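Local coordinates for N-acetyltransferase family protein (Bacillus anthracis, PDB 3LNB) that inactivates the antibiotic sulfamethoxazole, as an arylamine N-acetyltransferase that probably transfers acetyl groups from acetyl-coenzyme A to arylamines, at residues 233-236 / 237-241. The protein carries 1 engineered substitution. Sequence-based numbering, arbitrary orientation.
Sequences NIQK and VIVEH
Val237 N donates to Asn233 O at 3.0 Å, and the carbonyls of Ile234, Gln235 and Lys236 bond in the same i to i+4 way to Ile238, Val239 and Glu240, forming the C-terminal end of alpha-helix 228-240. Gln235 O and Lys236 O each receive a second, weak i+3 bond, from the amides of Ile238 and Val239. His241 N still bonds Val237 O, but His241 then leaves helical geometry; its ND1 takes the amide of Glu243, while Ser244 OG bonds Ile238 O.

On the inner face the two isoleucines run alongside each other in the same direction, with Ile234 CG2 4.1 Å from Ile238 CD1. Ile234 packs on Val139 of strand 131-145, Ile238 on Tyr100 of helix 99-112 and on Phe246. The side chain of Ile238 lies about 5 Å from the bound coenzyme A, so this face joins the helix to the surroundings of the cofactor site. Buried Gln235, its chain extended, packs against Tyr100, Ile78 and Ile81, and its NE2 bonds Lys79 O, tying the helix to a neighbouring loop.

The outer face carries Lys236 and Glu240, whose side chains pass roughly perpendicular to one another. Two kinks in the Lys236 chain (chi2 48°, chi3 70°) lay its methylenes against the carboxylate instead of bringing the ammonium to it: Lys236 NZ and Glu240 OE2, 5.5 Å apart, are too distant for a salt bridge, though they may still attract weakly. Glu240 CG, set between its own N and C (chi1 79°), turns back over the helix and lies 3.3 Å from Lys236 O, while Glu240 OE2 meets Lys236 CG at 3.1 Å.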
ATOM      1  N   ASN A 233     -11.676  -5.268 -11.055  1.00 16.91           N
ATOM      2  CA  ASN A 233     -11.114  -6.227 -12.007  1.00 19.41           C
ATOM      3  C   ASN A 233      -9.701  -6.572 -11.534  1.00 17.68           C
ATOM      4  O   ASN A 233      -9.274  -7.719 -11.608  1.00 17.30           O
ATOM      5  CB  ASN A 233     -11.052  -5.636 -13.425  1.00 20.57           C
ATOM      6  CG  ASN A 233     -10.681  -6.682 -14.483  1.00 26.89           C
ATOM      7  OD1 ASN A 233     -11.483  -7.563 -14.820  1.00 29.14           O
ATOM      8  ND2 ASN A 233      -9.460  -6.596 -15.004  1.00 27.08           N
ATOM      9  N   ILE A 234      -8.983  -5.567 -11.046  1.00 17.14           N
ATOM     10  CA  ILE A 234      -7.631  -5.775 -10.551  1.00 15.45           C
ATOM     11  C   ILE A 234      -7.677  -6.742  -9.370  1.00 14.81           C
ATOM     12  O   ILE A 234      -6.838  -7.635  -9.255  1.00 13.80           O
ATOM     13  CB  ILE A 234      -6.979  -4.437 -10.108  1.00 16.03           C
ATOM     14  CG1 ILE A 234      -6.756  -3.535 -11.326  1.00 17.26           C
ATOM     15  CG2 ILE A 234      -5.648  -4.703  -9.411  1.00 15.17           C
ATOM     16  CD1 ILE A 234      -6.155  -2.163 -11.002  1.00 16.75           C
ATOM     17  N   GLN A 235      -8.664  -6.575  -8.496  1.00 15.41           N
ATOM     18  CA  GLN A 235      -8.772  -7.459  -7.347  1.00 16.03           C
ATOM     19  C   GLN A 235      -8.989  -8.894  -7.811  1.00 17.45           C
ATOM     20  O   GLN A 235      -8.343  -9.819  -7.320  1.00 15.99           O
ATOM     21  CB  GLN A 235      -9.929  -7.047  -6.434  1.00 16.40           C
ATOM     22  CG  GLN A 235     -10.023  -7.899  -5.185  1.00 17.39           C
ATOM     23  CD  GLN A 235     -11.099  -7.432  -4.216  1.00 18.52           C
ATOM     24  OE1 GLN A 235     -10.849  -7.310  -3.018  1.00 19.25           O
ATOM     25  NE2 GLN A 235     -12.301  -7.180  -4.729  1.00 17.19           N
ATOM     26  N   LYS A 236      -9.892  -9.077  -8.765  1.00 17.31           N
ATOM     27  CA  LYS A 236     -10.174 -10.414  -9.262  1.00 20.92           C
ATOM     28  C   LYS A 236      -8.945 -11.087  -9.872  1.00 21.68           C
ATOM     29  O   LYS A 236      -8.733 -12.285  -9.677  1.00 23.21           O
ATOM     30  CB  LYS A 236     -11.325 -10.371 -10.272  1.00 22.27           C
ATOM     31  CG  LYS A 236     -11.669 -11.728 -10.884  1.00 26.38           C
ATOM     32  CD  LYS A 236     -11.807 -12.846  -9.836  1.00 26.09           C
ATOM     33  CE  LYS A 236     -13.048 -12.699  -8.973  1.00 26.47           C
ATOM     34  NZ  LYS A 236     -13.260 -13.934  -8.134  1.00 26.54           N
ATOM     35  N   VAL A 237      -8.135 -10.327 -10.605  1.00 21.04           N
ATOM     36  CA  VAL A 237      -6.927 -10.876 -11.220  1.00 21.59           C
ATOM     37  C   VAL A 237      -5.917 -11.316 -10.157  1.00 20.51           C
ATOM     38  O   VAL A 237      -5.186 -12.284 -10.339  1.00 19.08           O
ATOM     39  CB  VAL A 237      -6.234  -9.840 -12.142  1.00 22.67           C
ATOM     40  CG1 VAL A 237      -4.936 -10.420 -12.696  1.00 23.86           C
ATOM     41  CG2 VAL A 237      -7.158  -9.451 -13.279  1.00 23.03           C
ATOM     42  N   ILE A 238      -5.878 -10.589  -9.047  1.00 19.51           N
ATOM     43  CA  ILE A 238      -4.968 -10.909  -7.960  1.00 18.52           C
ATOM     44  C   ILE A 238      -5.477 -12.134  -7.196  1.00 19.12           C
ATOM     45  O   ILE A 238      -4.699 -12.907  -6.626  1.00 17.92           O
ATOM     46  CB  ILE A 238      -4.822  -9.692  -7.031  1.00 19.47           C
ATOM     47  CG1 ILE A 238      -3.958  -8.634  -7.732  1.00 18.79           C
ATOM     48  CG2 ILE A 238      -4.245 -10.106  -5.693  1.00 18.30           C
ATOM     49  CD1 ILE A 238      -3.747  -7.374  -6.922  1.00 23.90           C
ATOM     50  N   VAL A 239      -6.792 -12.305  -7.206  1.00 19.14           N
ATOM     51  CA  VAL A 239      -7.428 -13.436  -6.554  1.00 22.52           C
ATOM     52  C   VAL A 239      -7.309 -14.714  -7.391  1.00 24.68           C
ATOM     53  O   VAL A 239      -7.175 -15.804  -6.838  1.00 25.90           O
ATOM     54  CB  VAL A 239      -8.938 -13.177  -6.317  1.00 21.43           C
ATOM     55  CG1 VAL A 239      -9.606 -14.442  -5.774  1.00 22.07           C
ATOM     56  CG2 VAL A 239      -9.128 -12.030  -5.351  1.00 20.17           C
ATOM     57  N   GLU A 240      -7.327 -14.587  -8.718  1.00 27.41           N
ATOM     58  CA  GLU A 240      -7.278 -15.772  -9.582  1.00 29.89           C
ATOM     59  C   GLU A 240      -6.083 -16.015 -10.519  1.00 30.34           C
ATOM     60  O   GLU A 240      -5.877 -17.147 -10.962  1.00 31.34           O
ATOM     61  CB  GLU A 240      -8.559 -15.823 -10.418  1.00 31.18           C
ATOM     62  CG  GLU A 240      -8.537 -14.882 -11.624  1.00 33.53           C
ATOM     63  CD  GLU A 240      -9.863 -14.856 -12.358  1.00 34.45           C
ATOM     64  OE1 GLU A 240     -10.447 -15.941 -12.558  1.00 35.96           O
ATOM     65  OE2 GLU A 240     -10.320 -13.754 -12.742  1.00 34.89           O
ATOM     66  N   HIS A 241      -5.289 -14.996 -10.833  1.00 31.47           N
ATOM     67  CA  HIS A 241      -4.162 -15.203 -11.753  1.00 31.62           C
ATOM     68  C   HIS A 241      -3.200 -16.272 -11.226  1.00 30.90           C
ATOM     69  O   HIS A 241      -2.834 -16.264 -10.052  1.00 29.20           O
ATOM     70  CB  HIS A 241      -3.406 -13.890 -11.984  1.00 32.70           C
ATOM     71  CG  HIS A 241      -2.496 -13.904 -13.178  1.00 33.55           C
ATOM     72  ND1 HIS A 241      -1.375 -14.704 -13.257  1.00 34.03           N
ATOM     73  CD2 HIS A 241      -2.533 -13.194 -14.333  1.00 34.04           C
ATOM     74  CE1 HIS A 241      -0.757 -14.483 -14.406  1.00 33.63           C
ATOM     75  NE2 HIS A 241      -1.440 -13.570 -15.077  1.00 33.72           N
TER